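Local coordinates for protein N-terminal acetyltransferase B complex subunit MDM20 (Candida albicans, PDB 5K04) that serves as the non-catalytic subunit of the NatB N-terminal acetyltransferase complex and probably scaffolds its catalytic partner through an all-helical, TPR-like fold, at residues 355-360 and 722-727; 382-387 and 563-568; 650-655 and 660-665; 714-719 and 730-735. One frame throughout, in Å; residues are numbered along the deposited sequence.

Contact 1: residues 355-360 and 722-727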
loop_
_atom_site.group_PDB
_atom_site.type_symbol
_atom_site.label_atom_id
_atom_site.label_comp_id
_atom_site.label_asym_id
_atom_site.label_seq_id
_atom_site.Cartn_x
_atom_site.Cartn_y
_atom_site.Cartn_z
ATOM N N VAL A 355 7.905 -32.377 15.546
ATOM C CA VAL A 355 8.766 -32.121 14.395
ATOM C C VAL A 355 9.720 -30.980 14.701
ATOM O O VAL A 355 10.907 -31.033 14.346
ATOM C CB VAL A 355 7.921 -31.825 13.146
ATOM C CG1 VAL A 355 8.823 -31.555 11.949
ATOM C CG2 VAL A 355 6.983 -32.971 12.855
ATOM N N TYR A 356 9.214 -29.932 15.365
ATOM C CA TYR A 356 10.072 -28.858 15.855
ATOM C C TYR A 356 11.254 -29.411 16.655
ATOM O O TYR A 356 12.407 -29.026 16.433
ATOM C CB TYR A 356 9.265 -27.872 16.702
ATOM C CG TYR A 356 10.175 -26.877 17.376
ATOM C CD1 TYR A 356 10.664 -25.777 16.677
ATOM C CD2 TYR A 356 10.596 -27.066 18.689
ATOM C CE1 TYR A 356 11.533 -24.882 17.273
ATOM C CE2 TYR A 356 11.472 -26.184 19.298
ATOM C CZ TYR A 356 11.934 -25.089 18.593
ATOM O OH TYR A 356 12.790 -24.202 19.204
ATOM N N GLU A 357 10.986 -30.328 17.584
ATOM C CA GLU A 357 12.067 -30.873 18.405
ATOM C C GLU A 357 13.110 -31.613 17.576
ATOM O O GLU A 357 14.261 -31.724 18.008
ATOM C CB GLU A 357 11.505 -31.793 19.488
ATOM C CG GLU A 357 10.728 -31.069 20.598
ATOM C CD GLU A 357 11.596 -30.177 21.487
ATOM O OE1 GLU A 357 12.839 -30.255 21.395
ATOM O OE2 GLU A 357 11.025 -29.401 22.286
ATOM N N ARG A 358 12.743 -32.104 16.393
ATOM C CA ARG A 358 13.688 -32.789 15.516
ATOM C C ARG A 358 14.442 -31.841 14.597
ATOM O O ARG A 358 15.468 -32.232 14.038
ATOM C CB ARG A 358 12.964 -33.840 14.670
ATOM C CG ARG A 358 12.638 -35.132 15.417
ATOM C CD ARG A 358 11.492 -35.867 14.739
ATOM N NE ARG A 358 11.803 -36.196 13.350
ATOM C CZ ARG A 358 10.889 -36.440 12.408
ATOM N NH1 ARG A 358 9.589 -36.389 12.697
ATOM N NH2 ARG A 358 11.276 -36.732 11.169
ATOM N N PHE A 359 13.963 -30.612 14.426
ATOM C CA PHE A 359 14.593 -29.644 13.531
ATOM C C PHE A 359 14.572 -28.237 14.136
ATOM O O PHE A 359 14.286 -27.253 13.443
ATOM C CB PHE A 359 13.904 -29.627 12.162
ATOM C CG PHE A 359 13.729 -30.983 11.524
ATOM C CD1 PHE A 359 12.593 -31.736 11.763
ATOM C CD2 PHE A 359 14.672 -31.477 10.640
ATOM C CE1 PHE A 359 12.417 -32.980 11.166
ATOM C CE2 PHE A 359 14.506 -32.727 10.033
ATOM C CZ PHE A 359 13.379 -33.478 10.303
ATOM N N SER A 360 14.873 -28.117 15.437
ATOM C CA SER A 360 14.847 -26.806 16.094
ATOM C C SER A 360 16.017 -25.931 15.680
ATOM O O SER A 360 15.943 -24.702 15.805
ATOM C CB SER A 360 14.873 -26.962 17.613
ATOM O OG SER A 360 16.107 -27.516 18.055
ATOM N N PRO A 722 4.534 -24.682 29.161
ATOM C CA PRO A 722 4.844 -24.500 27.739
ATOM C C PRO A 722 5.127 -25.813 27.092
ATOM O O PRO A 722 5.551 -26.796 27.731
ATOM C CB PRO A 722 6.106 -23.605 27.782
ATOM C CG PRO A 722 6.352 -23.268 29.229
ATOM C CD PRO A 722 5.659 -24.321 30.027
ATOM N N PRO A 723 4.897 -25.933 25.765
ATOM C CA PRO A 723 5.128 -27.199 25.062
ATOM C C PRO A 723 6.592 -27.505 24.773
ATOM O O PRO A 723 6.904 -28.650 24.418
ATOM C CB PRO A 723 4.342 -27.018 23.755
ATOM C CG PRO A 723 4.361 -25.533 23.528
ATOM C CD PRO A 723 4.304 -24.898 24.895
ATOM N N ILE A 724 7.492 -26.530 24.900
ATOM C CA ILE A 724 8.912 -26.727 24.668
ATOM C C ILE A 724 9.665 -26.078 25.825
ATOM O O ILE A 724 9.090 -25.354 26.638
ATOM C CB ILE A 724 9.363 -26.145 23.312
ATOM C CG1 ILE A 724 9.072 -24.654 23.255
ATOM C CG2 ILE A 724 8.643 -26.838 22.156
ATOM C CD1 ILE A 724 9.726 -23.952 22.076
ATOM N N SER A 725 10.970 -26.343 25.888
ATOM C CA SER A 725 11.794 -25.786 26.950
ATOM C C SER A 725 12.083 -24.323 26.655
ATOM O O SER A 725 12.726 -23.995 25.651
ATOM C CB SER A 725 13.089 -26.566 27.106
ATOM O OG SER A 725 13.529 -26.475 28.446
ATOM N N VAL A 726 11.604 -23.447 27.537
ATOM C CA VAL A 726 11.760 -22.001 27.417
ATOM C C VAL A 726 11.910 -21.426 28.819
ATOM O O VAL A 726 11.610 -22.082 29.819
ATOM C CB VAL A 726 10.563 -21.345 26.701
ATOM C CG1 VAL A 726 10.593 -21.633 25.209
ATOM C CG2 VAL A 726 9.269 -21.838 27.305
ATOM N N ASP A 727 12.389 -20.189 28.885
ATOM C CA ASP A 727 12.375 -19.398 30.108
ATOM C C ASP A 727 11.221 -18.409 30.023
ATOM O O ASP A 727 11.208 -17.532 29.149
ATOM C CB ASP A 727 13.693 -18.659 30.315
ATOM C CG ASP A 727 13.698 -17.826 31.590
ATOM O OD1 ASP A 727 13.601 -18.423 32.698
ATOM O OD2 ASP A 727 13.794 -16.585 31.476
HETATM O O HOH W 1 12.567 -28.286 24.506
#
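Tyr-356 and Ile-724 make the apolar half of this contact. The tyrosine sits on the short helix 353-358. Its CG lies anti to the backbone N (chi1 172°), which sends the ring out from the helix toward the loop 722-727. Ring atom CE2 meets Ile-724 CD1 at 4.0 Å, and the neighbouring CD2 lies 4.0 Å from Ile-724 CG2. The two side chains cross at about a right angle. The fold is an array of helices of the TPR clan, and here a loop near the C-terminal end of the chain reaches back to it. Helix 388-404 joins the packing: Leu-397 and His-400 touch Ile-724, and His-400 and Leu-401 touch Tyr-356. Next along the segment is Glu-357, whose chain bends at chi2 (-68°). The bend turns the carboxylate toward the isoleucine, with OE2 3.5 Å from Ile-724 CG2. The same OE2 accepts a hydrogen bond from a water at 2.9 Å. That water accepts in turn from Ser-725 N, also at 2.9 Å, linking the helix to the loop backbone. At the end of the segment, Ser-360 CB covers one face of the Tyr-356 ring near the rim.

Contact 2: residues 382-387 and 563-568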
loop_
_atom_site.group_PDB
_atom_site.type_symbol
_atom_site.label_atom_id
_atom_site.label_comp_id
_atom_site.label_asym_id
_atom_site.label_seq_id
_atom_site.Cartn_x
_atom_site.Cartn_y
_atom_site.Cartn_z
ATOM N N SER A 382 -3.396 -21.851 15.997
ATOM C CA SER A 382 -4.521 -22.685 16.414
ATOM C C SER A 382 -4.733 -22.646 17.916
ATOM O O SER A 382 -5.853 -22.868 18.391
ATOM C CB SER A 382 -4.302 -24.132 15.969
ATOM O OG SER A 382 -4.248 -24.209 14.564
ATOM N N ASP A 383 -3.676 -22.375 18.683
ATOM C CA ASP A 383 -3.767 -22.367 20.140
ATOM C C ASP A 383 -4.267 -21.035 20.701
ATOM O O ASP A 383 -4.629 -20.981 21.880
ATOM C CB ASP A 383 -2.395 -22.699 20.734
ATOM C CG ASP A 383 -2.401 -22.774 22.246
ATOM O OD1 ASP A 383 -3.195 -23.570 22.799
ATOM O OD2 ASP A 383 -1.582 -22.070 22.876
ATOM N N LEU A 384 -4.301 -19.967 19.891
ATOM C CA LEU A 384 -4.623 -18.633 20.396
ATOM C C LEU A 384 -6.088 -18.559 20.797
ATOM O O LEU A 384 -6.974 -18.896 20.004
ATOM C CB LEU A 384 -4.312 -17.586 19.339
ATOM C CG LEU A 384 -2.826 -17.368 19.036
ATOM C CD1 LEU A 384 -2.676 -16.461 17.844
ATOM C CD2 LEU A 384 -2.076 -16.806 20.251
ATOM N N ASP A 385 -6.347 -18.129 22.032
ATOM C CA ASP A 385 -7.708 -18.058 22.547
ATOM C C ASP A 385 -8.081 -16.698 23.127
ATOM O O ASP A 385 -9.180 -16.570 23.676
ATOM C CB ASP A 385 -7.934 -19.177 23.585
ATOM C CG ASP A 385 -7.145 -18.973 24.905
ATOM O OD1 ASP A 385 -6.640 -17.859 25.175
ATOM O OD2 ASP A 385 -7.049 -19.945 25.686
ATOM N N SER A 386 -7.200 -15.687 23.024
ATOM C CA SER A 386 -7.353 -14.302 23.470
ATOM C C SER A 386 -7.239 -14.143 24.982
ATOM O O SER A 386 -7.197 -13.017 25.459
ATOM C CB SER A 386 -8.678 -13.673 23.009
ATOM O OG SER A 386 -9.761 -14.206 23.742
ATOM N N SER A 387 -7.153 -15.225 25.751
ATOM C CA SER A 387 -6.875 -15.069 27.166
ATOM C C SER A 387 -5.453 -14.532 27.345
ATOM O O SER A 387 -4.550 -14.934 26.615
ATOM C CB SER A 387 -7.051 -16.397 27.907
ATOM O OG SER A 387 -5.943 -17.254 27.730
ATOM N N ASP A 563 -10.569 -16.883 12.165
ATOM C CA ASP A 563 -10.866 -15.858 13.157
ATOM C C ASP A 563 -9.905 -16.008 14.327
ATOM O O ASP A 563 -9.919 -17.021 15.032
ATOM C CB ASP A 563 -12.321 -15.958 13.607
ATOM C CG ASP A 563 -13.305 -15.509 12.520
ATOM O OD1 ASP A 563 -12.873 -14.905 11.511
ATOM O OD2 ASP A 563 -14.514 -15.759 12.678
ATOM N N CYS A 564 -9.045 -15.011 14.498
ATOM C CA CYS A 564 -8.042 -14.978 15.549
ATOM C C CYS A 564 -8.055 -13.564 16.117
ATOM O O CYS A 564 -8.891 -12.735 15.741
ATOM C CB CYS A 564 -6.650 -15.387 15.015
ATOM S SG CYS A 564 -5.634 -16.218 16.143
ATOM N N ILE A 565 -7.117 -13.299 17.028
ATOM C CA ILE A 565 -6.921 -11.947 17.515
ATOM C C ILE A 565 -6.537 -11.012 16.361
ATOM O O ILE A 565 -5.953 -11.420 15.347
ATOM C CB ILE A 565 -5.847 -11.914 18.616
ATOM C CG1 ILE A 565 -4.511 -12.373 18.048
ATOM C CG2 ILE A 565 -6.233 -12.793 19.798
ATOM C CD1 ILE A 565 -3.364 -11.747 18.727
ATOM N N ASP A 566 -6.866 -9.742 16.536
ATOM C CA ASP A 566 -6.646 -8.703 15.550
ATOM C C ASP A 566 -5.883 -7.558 16.206
ATOM O O ASP A 566 -6.019 -7.320 17.408
ATOM C CB ASP A 566 -7.992 -8.192 14.997
ATOM C CG ASP A 566 -8.694 -9.207 14.117
ATOM O OD1 ASP A 566 -7.993 -9.956 13.399
ATOM O OD2 ASP A 566 -9.943 -9.242 14.138
ATOM N N VAL A 567 -5.064 -6.862 15.423
ATOM C CA VAL A 567 -4.637 -5.546 15.903
ATOM C C VAL A 567 -5.871 -4.658 16.051
ATOM O O VAL A 567 -6.750 -4.650 15.165
ATOM C CB VAL A 567 -3.593 -4.929 14.956
ATOM C CG1 VAL A 567 -3.231 -3.491 15.374
ATOM C CG2 VAL A 567 -2.319 -5.803 14.943
ATOM N N PRO A 568 -6.028 -3.972 17.161
ATOM C CA PRO A 568 -7.271 -3.220 17.447
ATOM C C PRO A 568 -7.325 -1.844 16.793
ATOM O O PRO A 568 -7.280 -0.785 17.448
ATOM C CB PRO A 568 -7.255 -3.136 18.980
ATOM C CG PRO A 568 -5.813 -3.191 19.355
ATOM C CD PRO A 568 -5.161 -4.101 18.348
#
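Two irregular segments of a TPR-like helical array meet here. The first is the turn between helices 372-383 and 388-404. The second is the extended loop 563-568, which leads toward helix 571-584. Leu-384, just past the end of helix 372-383, gives the turn its apolar group. Its CD1 lies 3.4 Å from Cys-564 SG, a close approach. Its CB is 3.7 Å from the same SG. The sulfur touches both the root and one branch of the leucine. Leu-384 CD1 is also near Ile-565 CG1, at 4.5 Å.

Ile-565 uses its other branch on the next part of the turn. Its CG2 rests 4.1 Å from both CA and CB of Ser-386. The isoleucine CG1 stands between the backbone N and the carbonyl carbon (chi1 62°). This leaves CG2 anti to the carbonyl carbon, where it faces the serine.

The turn is shaped by its own polar bonds. Asp-385 OD1 accepts from Ser-387 N at 2.7 Å, which makes an Asx turn. Ser-387 OG donates to the same OD1, also at 2.7 Å. The amide comes to the anti side of the carboxylate and the hydroxyl to the syn side. Ser-387 is the N-cap of helix 388-404, and its OG accepts from Asn-390 N.

Helix 409-419 packs against both segments: Leu-418 touches Leu-384 and Ile-565, and Trp-414 adds to the cover on Leu-384. Helix 388-404 meets Leu-384 through Asn-390 and Asn-394.

Contact 3: residues 650-655 and 660-665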
loop_
_atom_site.group_PDB
_atom_site.type_symbol
_atom_site.label_atom_id
_atom_site.label_comp_id
_atom_site.label_asym_id
_atom_site.label_seq_id
_atom_site.Cartn_x
_atom_site.Cartn_y
_atom_site.Cartn_z
ATOM N N LYS A 650 -14.397 5.302 34.867
ATOM C CA LYS A 650 -13.872 3.968 35.176
ATOM C C LYS A 650 -14.285 2.912 34.164
ATOM O O LYS A 650 -13.626 1.873 34.061
ATOM C CB LYS A 650 -14.373 3.478 36.538
ATOM C CG LYS A 650 -13.651 3.981 37.737
ATOM C CD LYS A 650 -14.243 3.374 39.010
ATOM C CE LYS A 650 -15.767 3.504 39.043
ATOM N NZ LYS A 650 -16.368 3.122 40.376
ATOM N N ILE A 651 -15.392 3.122 33.453
ATOM C CA ILE A 651 -15.834 2.156 32.460
ATOM C C ILE A 651 -14.845 2.021 31.325
ATOM O O ILE A 651 -14.984 1.124 30.493
ATOM C CB ILE A 651 -17.221 2.530 31.905
ATOM C CG1 ILE A 651 -17.190 3.897 31.219
ATOM C CG2 ILE A 651 -18.260 2.528 33.012
ATOM C CD1 ILE A 651 -18.253 4.039 30.157
ATOM N N LEU A 652 -13.866 2.923 31.244
ATOM C CA LEU A 652 -12.764 2.729 30.306
ATOM C C LEU A 652 -11.888 1.549 30.715
ATOM O O LEU A 652 -11.155 1.009 29.879
ATOM C CB LEU A 652 -11.924 4.007 30.200
ATOM C CG LEU A 652 -10.995 4.365 31.374
ATOM C CD1 LEU A 652 -9.611 3.683 31.292
ATOM C CD2 LEU A 652 -10.835 5.877 31.484
ATOM N N ILE A 653 -11.957 1.138 31.976
ATOM C CA ILE A 653 -11.151 0.034 32.480
ATOM C C ILE A 653 -11.812 -1.289 32.118
ATOM O O ILE A 653 -12.948 -1.564 32.538
ATOM C CB ILE A 653 -10.941 0.143 33.994
ATOM C CG1 ILE A 653 -10.238 1.457 34.331
ATOM C CG2 ILE A 653 -10.121 -1.040 34.497
ATOM C CD1 ILE A 653 -10.052 1.661 35.825
ATOM N N PRO A 654 -11.146 -2.122 31.335
ATOM C CA PRO A 654 -11.721 -3.421 31.000
ATOM C C PRO A 654 -11.589 -4.372 32.175
ATOM O O PRO A 654 -10.659 -4.273 32.980
ATOM C CB PRO A 654 -10.885 -3.876 29.801
ATOM C CG PRO A 654 -9.562 -3.191 29.996
ATOM C CD PRO A 654 -9.835 -1.891 30.699
ATOM N N GLU A 655 -12.553 -5.302 32.269
ATOM C CA GLU A 655 -12.522 -6.285 33.352
ATOM C C GLU A 655 -11.295 -7.187 33.264
ATOM O O GLU A 655 -10.856 -7.729 34.285
ATOM C CB GLU A 655 -13.804 -7.120 33.361
ATOM C CG GLU A 655 -14.023 -7.963 32.147
ATOM C CD GLU A 655 -15.350 -8.709 32.205
ATOM O OE1 GLU A 655 -15.946 -8.775 33.306
ATOM O OE2 GLU A 655 -15.802 -9.218 31.150
ATOM N N GLY A 660 -5.019 -4.529 26.286
ATOM C CA GLY A 660 -4.483 -3.275 25.782
ATOM C C GLY A 660 -5.480 -2.131 25.723
ATOM O O GLY A 660 -5.061 -0.974 25.605
ATOM N N GLU A 661 -6.787 -2.423 25.787
ATOM C CA GLU A 661 -7.786 -1.355 25.789
ATOM C C GLU A 661 -7.607 -0.400 26.947
ATOM O O GLU A 661 -8.099 0.729 26.876
ATOM C CB GLU A 661 -9.207 -1.895 25.906
ATOM C CG GLU A 661 -9.640 -2.847 24.855
ATOM C CD GLU A 661 -10.804 -3.660 25.344
ATOM O OE1 GLU A 661 -10.610 -4.859 25.633
ATOM O OE2 GLU A 661 -11.895 -3.081 25.494
ATOM N N LEU A 662 -6.973 -0.850 28.034
ATOM C CA LEU A 662 -6.784 0.028 29.179
ATOM C C LEU A 662 -5.926 1.233 28.808
ATOM O O LEU A 662 -6.302 2.381 29.065
ATOM C CB LEU A 662 -6.168 -0.758 30.336
ATOM C CG LEU A 662 -5.795 0.113 31.528
ATOM C CD1 LEU A 662 -7.051 0.735 32.134
ATOM C CD2 LEU A 662 -5.068 -0.719 32.551
ATOM N N THR A 663 -4.777 0.994 28.175
ATOM C CA THR A 663 -3.918 2.116 27.822
ATOM C C THR A 663 -4.411 2.849 26.579
ATOM O O THR A 663 -4.161 4.052 26.437
ATOM C CB THR A 663 -2.472 1.646 27.650
ATOM O OG1 THR A 663 -2.409 0.490 26.808
ATOM C CG2 THR A 663 -1.872 1.318 29.016
ATOM N N GLN A 664 -5.143 2.164 25.697
ATOM C CA GLN A 664 -5.780 2.862 24.582
ATOM C C GLN A 664 -6.781 3.910 25.082
ATOM O O GLN A 664 -6.738 5.080 24.674
ATOM C CB GLN A 664 -6.483 1.861 23.669
ATOM C CG GLN A 664 -5.598 1.047 22.771
ATOM C CD GLN A 664 -6.438 0.257 21.772
ATOM O OE1 GLN A 664 -7.046 -0.762 22.120
ATOM N NE2 GLN A 664 -6.505 0.747 20.531
ATOM N N ASN A 665 -7.731 3.486 25.931
ATOM C CA ASN A 665 -8.735 4.409 26.453
ATOM C C ASN A 665 -8.095 5.483 27.326
ATOM O O ASN A 665 -8.483 6.655 27.269
ATOM C CB ASN A 665 -9.786 3.651 27.266
ATOM C CG ASN A 665 -10.579 2.670 26.439
ATOM O OD1 ASN A 665 -10.715 2.809 25.214
ATOM N ND2 ASN A 665 -11.124 1.662 27.114
#
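Leu-662 has its CG anti to the backbone N (chi1 174°), which throws CD1 from the flank of helix 661-682 onto the segment 650-655. Leu-652 holds its CG between the backbone N and the carbonyl carbon (chi1 74°), and its CD1 meets Leu-662 CD1 at 4.0 Å. Ile-653 lies beside Leu-662 and points the same way. Its CG1 is 3.9 Å from the same Leu-662 CD1, so one methyl serves two neighbours. The ring of Pro-654 crosses nearer the root of that leucine, with CD 3.9 Å from Leu-662 CB.

This is a tight return between helices 646-649 and 661-682 of an all-helical chain. A 3-10 turn at 650-652 follows helix 646-649, and the chain then doubles back to pack on the first turns of helix 661-682. Helix 707-717 extends the apolar patch, since Leu-707 touches Ile-653 and Leu-662. Phe-609 of helix 608-625 touches Leu-652 and Asn-665.

The polar grip comes from Asn-665. Its ND2 donates to Leu-652 O at 2.8 Å, with an N-H...O angle of 161°. The donor lies in the carbonyl plane, on a lone pair, and the oxygen lies in the amide plane of the asparagine. Beside this bond the two side chains slide past each other in opposite directions, and Leu-652 CB comes within 3.6 Å of Asn-665 CB.

Contact 4: residues 714-719 and 730-735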
loop_
_atom_site.group_PDB
_atom_site.type_symbol
_atom_site.label_atom_id
_atom_site.label_comp_id
_atom_site.label_asym_id
_atom_site.label_seq_id
_atom_site.Cartn_x
_atom_site.Cartn_y
_atom_site.Cartn_z
ATOM N N ILE A 714 -1.718 -10.503 38.574
ATOM C CA ILE A 714 -2.332 -11.487 37.682
ATOM C C ILE A 714 -1.252 -12.258 36.939
ATOM O O ILE A 714 -1.332 -13.482 36.783
ATOM C CB ILE A 714 -3.299 -10.783 36.705
ATOM C CG1 ILE A 714 -4.442 -10.082 37.458
ATOM C CG2 ILE A 714 -3.842 -11.752 35.666
ATOM C CD1 ILE A 714 -5.132 -8.995 36.621
ATOM N N ILE A 715 -0.215 -11.547 36.494
ATOM C CA ILE A 715 0.891 -12.152 35.760
ATOM C C ILE A 715 1.651 -13.137 36.642
ATOM O O ILE A 715 1.967 -14.255 36.217
ATOM C CB ILE A 715 1.799 -11.035 35.213
ATOM C CG1 ILE A 715 1.112 -10.358 34.025
ATOM C CG2 ILE A 715 3.177 -11.562 34.877
ATOM C CD1 ILE A 715 1.831 -9.111 33.515
ATOM N N ASP A 716 1.930 -12.748 37.896
ATOM C CA ASP A 716 2.666 -13.619 38.806
ATOM C C ASP A 716 1.844 -14.838 39.216
ATOM O O ASP A 716 2.412 -15.881 39.552
ATOM C CB ASP A 716 3.106 -12.845 40.052
ATOM C CG ASP A 716 4.192 -11.810 39.765
ATOM O OD1 ASP A 716 4.855 -11.872 38.699
ATOM O OD2 ASP A 716 4.386 -10.932 40.630
ATOM N N SER A 717 0.517 -14.728 39.198
ATOM C CA SER A 717 -0.346 -15.852 39.547
ATOM C C SER A 717 -0.574 -16.809 38.386
ATOM O O SER A 717 -1.170 -17.869 38.596
ATOM C CB SER A 717 -1.703 -15.352 40.039
ATOM O OG SER A 717 -2.463 -14.849 38.943
ATOM N N MET A 718 -0.132 -16.466 37.175
ATOM C CA MET A 718 -0.373 -17.327 36.026
ATOM C C MET A 718 0.628 -18.476 36.008
ATOM O O MET A 718 1.835 -18.267 36.160
ATOM C CB MET A 718 -0.303 -16.523 34.726
ATOM C CG MET A 718 -1.473 -15.562 34.585
ATOM S SD MET A 718 -1.562 -14.593 33.080
ATOM C CE MET A 718 0.137 -14.629 32.725
ATOM N N ASP A 719 0.117 -19.688 35.842
ATOM C CA ASP A 719 0.954 -20.862 35.663
ATOM C C ASP A 719 1.194 -21.115 34.179
ATOM O O ASP A 719 0.420 -20.711 33.314
ATOM C CB ASP A 719 0.314 -22.086 36.314
ATOM C CG ASP A 719 0.195 -21.945 37.822
ATOM O OD1 ASP A 719 1.227 -22.046 38.523
ATOM O OD2 ASP A 719 -0.935 -21.714 38.303
ATOM N N GLN A 730 12.223 -14.207 32.040
ATOM C CA GLN A 730 12.732 -12.987 31.428
ATOM C C GLN A 730 11.622 -12.211 30.727
ATOM O O GLN A 730 11.635 -10.974 30.720
ATOM C CB GLN A 730 13.853 -13.339 30.450
ATOM C CG GLN A 730 14.379 -12.154 29.676
ATOM C CD GLN A 730 14.743 -10.991 30.583
ATOM O OE1 GLN A 730 15.400 -11.171 31.613
ATOM N NE2 GLN A 730 14.298 -9.789 30.215
ATOM N N THR A 731 10.650 -12.926 30.144
ATOM C CA THR A 731 9.545 -12.268 29.450
ATOM C C THR A 731 8.540 -11.681 30.441
ATOM O O THR A 731 8.035 -10.571 30.233
ATOM C CB THR A 731 8.854 -13.254 28.501
ATOM O OG1 THR A 731 9.765 -13.666 27.471
ATOM C CG2 THR A 731 7.650 -12.597 27.860
ATOM N N LYS A 732 8.249 -12.408 31.530
ATOM C CA LYS A 732 7.370 -11.871 32.565
ATOM C C LYS A 732 7.908 -10.559 33.104
ATOM O O LYS A 732 7.149 -9.603 33.300
ATOM C CB LYS A 732 7.191 -12.880 33.700
ATOM C CG LYS A 732 5.989 -13.798 33.517
ATOM C CD LYS A 732 6.018 -14.956 34.509
ATOM C CE LYS A 732 6.284 -14.470 35.927
ATOM N NZ LYS A 732 6.318 -15.602 36.919
ATOM N N LEU A 733 9.225 -10.485 33.321
ATOM C CA LEU A 733 9.809 -9.264 33.858
ATOM C C LEU A 733 9.747 -8.128 32.845
ATOM O O LEU A 733 9.411 -6.992 33.197
ATOM C CB LEU A 733 11.244 -9.530 34.293
ATOM C CG LEU A 733 11.860 -8.472 35.203
ATOM C CD1 LEU A 733 10.811 -7.881 36.160
ATOM C CD2 LEU A 733 13.006 -9.090 35.978
ATOM N N GLU A 734 10.069 -8.417 31.582
ATOM C CA GLU A 734 10.008 -7.402 30.534
ATOM C C GLU A 734 8.571 -6.908 30.329
ATOM O O GLU A 734 8.331 -5.708 30.144
ATOM C CB GLU A 734 10.595 -7.981 29.241
ATOM C CG GLU A 734 10.272 -7.189 27.967
ATOM C CD GLU A 734 10.544 -7.977 26.684
ATOM O OE1 GLU A 734 11.679 -7.888 26.167
ATOM O OE2 GLU A 734 9.624 -8.693 26.204
ATOM N N ILE A 735 7.602 -7.821 30.399
ATOM C CA ILE A 735 6.208 -7.447 30.200
ATOM C C ILE A 735 5.691 -6.636 31.382
ATOM O O ILE A 735 4.970 -5.646 31.197
ATOM C CB ILE A 735 5.369 -8.710 29.938
ATOM C CG1 ILE A 735 5.683 -9.214 28.521
ATOM C CG2 ILE A 735 3.880 -8.445 30.157
ATOM C CD1 ILE A 735 4.780 -10.323 28.025
HETATM O O HOH W 2 3.618 -16.620 36.434
#
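Lys-732 is the first residue of segment 730-735 to touch segment 714-719, and it meets both Ile-715 and Asp-716. It lies on helix 729-747, facing the last turn of helix 707-717. The two helices are joined by the loop 718-728 and pack as consecutive helices near the C terminus of the chain. The aliphatic part of the lysine slides past Ile-715 in the opposite direction, and its CG lies 3.8 Å from Ile-715 CG2. Farther out, the chain bends at chi3 (48°), and its CE passes 4.1 Å from Asp-716 OD1. The charged ends stay farther apart: Lys-732 NZ is 4.4 Å from Asp-716 OD1, too far for a salt bridge. That carboxylate forms its salt bridge with Lys-736, one turn on along helix 729-747. Lys-732 NZ donates instead to a water at 2.9 Å. The water lies 2.9 Å from Ile-715 O; its very short approach to Met-718 O is doubtful. It thus sits over the last turn of helix 707-717.

One turn after Lys-732 comes Ile-735, which adds an apolar contact. Its CG2 is 4.0 Å from Ile-715 CD1, and the two side chains cross obliquely. Ile-715 is thus covered by two residues a turn apart, with Lys-736 and Ile-739 of the same helix also touching it.

The contact therefore grades from apolar at Ile-735 to polar at the lysine tip. The positive amine, through its water, would probably offset the partial negative charge at the end of helix 707-717. Asp-716, paired with Lys-736, probably adds to the negative field without bonding to Lys-732.

Following the chain from the N terminus, contact 1 opens first, on helix 353-358. It closes at the loop 722-727 after 361 intervening residues. Contact 2 is nested inside that long loop and ties the turn after helix 372-383 to the loop before helix 571-584. Contact 3 follows in series, also nested in contact 1, and closes a short return onto helix 661-682. Contact 4 crosses contact 1: its first segment precedes 722-727 and its second follows it. The last two helices are thus joined while the loop between them reaches back to helix 353-358. Contacts 2 and 3 touch through packing of Pro-568 on Gln-664, with centres about 18 Å apart.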